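Local coordinates for ribosomal protein s2-related protein (Deinococcus radiodurans, PDB 2JH3), which binds a 4Fe-4S iron-sulphur cluster and has a chelatase-like fold, and may act as a sirohydrochlorin ferrochelatase, at the interface of chains A and B. Residues are numbered along the deposited sequence; one frame, centred on the assembly and turned at random. Chains: chain A/B, Ribosomal protein s2-related protein.

The interface of chains A and B. Residues chain A 296, 310, 312, 338, 353; chain B 295, 349, 425-426, 446.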
# COMPACT_ATOMS: atom_id res chain seq x y z
N GLU A 296 -8.06 -1.49 -11.96
CA GLU A 296 -7.02 -0.59 -12.39
C GLU A 296 -6.61 -0.81 -13.86
O GLU A 296 -5.56 -0.28 -14.29
CB GLU A 296 -5.78 -0.81 -11.55
CG GLU A 296 -5.84 -0.32 -10.07
CD GLU A 296 -4.43 -0.39 -9.36
OE1 GLU A 296 -4.01 -1.51 -8.96
OE2 GLU A 296 -3.80 0.68 -9.11
N HIS A 310 -2.68 -0.21 -17.77
CA HIS A 310 -3.08 0.33 -16.46
C HIS A 310 -3.86 1.63 -16.74
O HIS A 310 -3.47 2.43 -17.56
CB HIS A 310 -1.85 0.59 -15.63
CG HIS A 310 -2.10 0.75 -14.18
ND1 HIS A 310 -2.77 1.82 -13.66
CD2 HIS A 310 -1.65 0.04 -13.13
CE1 HIS A 310 -2.75 1.74 -12.34
NE2 HIS A 310 -2.08 0.67 -12.00
N LEU A 312 -3.72 4.34 -15.03
CA LEU A 312 -2.80 5.44 -14.84
C LEU A 312 -1.96 5.75 -16.10
O LEU A 312 -1.38 6.82 -16.22
CB LEU A 312 -1.83 5.19 -13.63
CG LEU A 312 -2.44 5.22 -12.19
CD1 LEU A 312 -1.40 4.77 -11.18
CD2 LEU A 312 -2.93 6.57 -11.88
N GLU A 338 5.40 -2.45 -8.09
CA GLU A 338 6.50 -1.60 -8.54
C GLU A 338 7.76 -1.67 -7.67
O GLU A 338 8.82 -1.23 -8.12
CB GLU A 338 6.01 -0.14 -8.79
CG GLU A 338 5.08 -0.07 -10.04
CD GLU A 338 4.43 1.27 -10.23
OE1 GLU A 338 4.79 2.22 -9.52
OE2 GLU A 338 3.59 1.42 -11.13
N ARG A 353 2.54 -0.11 -13.35
CA ARG A 353 2.48 0.63 -14.55
C ARG A 353 3.53 0.11 -15.54
O ARG A 353 4.35 -0.73 -15.23
CB ARG A 353 2.66 2.13 -14.30
CG ARG A 353 1.50 2.77 -13.62
CD ARG A 353 1.85 4.19 -13.14
NE ARG A 353 2.63 4.16 -11.91
CZ ARG A 353 3.05 5.21 -11.19
NH1 ARG A 353 2.80 6.43 -11.60
NH2 ARG A 353 3.67 4.98 -10.03
N GLY B 295 -3.98 12.01 -11.37
CA GLY B 295 -3.80 11.00 -10.34
C GLY B 295 -4.93 9.99 -10.27
O GLY B 295 -5.26 9.35 -11.27
N ARG B 349 -0.75 6.35 -3.74
CA ARG B 349 -1.84 5.66 -4.41
C ARG B 349 -2.83 5.01 -3.36
O ARG B 349 -3.09 3.80 -3.38
CB ARG B 349 -1.27 4.61 -5.39
CG ARG B 349 -2.17 4.34 -6.60
CD ARG B 349 -1.97 2.86 -7.09
NE ARG B 349 -0.62 2.76 -7.59
CZ ARG B 349 -0.18 1.73 -8.32
NH1 ARG B 349 -1.01 0.78 -8.66
NH2 ARG B 349 1.05 1.71 -8.76
N CYS B 425 3.77 5.40 -4.39
CA CYS B 425 3.56 6.77 -4.82
C CYS B 425 3.26 6.89 -6.32
O CYS B 425 3.76 6.14 -7.10
CB CYS B 425 4.83 7.57 -4.47
SG CYS B 425 4.81 9.43 -4.62
N LEU B 426 2.47 7.87 -6.71
CA LEU B 426 2.18 8.15 -8.10
C LEU B 426 3.32 8.82 -8.82
O LEU B 426 3.42 8.71 -10.02
CB LEU B 426 1.04 9.13 -8.16
CG LEU B 426 -0.39 8.65 -8.38
CD1 LEU B 426 -0.69 7.23 -8.37
CD2 LEU B 426 -1.30 9.48 -7.61
N GLY B 446 -1.34 9.23 -14.46
CA GLY B 446 -0.30 8.86 -13.51
C GLY B 446 1.08 9.40 -13.72
O GLY B 446 2.03 8.86 -13.16
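The guanidinium of B:Arg349 reaches between two acidic side chains of chain A, with CD1 of A:Leu312 over the rim of one face, 4.2 Å from NE, and the carboxylates of A:Glu296 and A:Glu338 at its edges; a long, flat, multi-donor arginine can meet both acids at once. Its NH1 makes a charged, rather bent hydrogen bond to OE2 of A:Glu296 at 2.8 Å, on the syn side but 22° out of the carboxylate plane. NH2 makes a longer salt bridge to OE2 of A:Glu338 (3.5 Å). The ring of A:His310 stands almost perpendicular to this guanidinium; the backbone O of A:Glu296 lies over the rim of one face and CG of A:Arg353 over the centre of the other. A histidine suits this place because ND1, at the ring edge, can accept from N of A:Leu312, which fixes the ring's rotation.

A:Arg353 suits its place because one flat group can serve both chains. NE and NH2 hold the two oxygens of A:Glu338 side-on, on their syn lone pairs, while OE2 also takes the backbone N of A:Arg353 on its anti side; a glutamate offers acceptors enough for both arginines. A bend at chi3 (-78°) turns the head toward chain B, where NH1 gives a nearly straight bond to the carbonyl O of B:Leu426 (2.8 Å). An alanine here would probably leave that carbonyl without its donor and A:Glu338 without its two-nitrogen grip, less firmly set toward B:Arg349.

A:Leu312 supplies the apolar part: CD1 touches CD1 of B:Leu426 at 3.8 Å, and CD2 packs on CA of B:Gly446, whose lack of a side chain permits close approach. Its carbonyl O accepts from N of B:Gly446 at 3.0 Å.

Chain A contributes loops, the end of strand 305-310 (A:His310) and the following 3-10 helix 311-313; chain B contributes loops, including the cluster ligand B:Cys425, placing this patch of the deposited assembly's two-fold interface, possibly not the biological one, beside the iron-sulphur site.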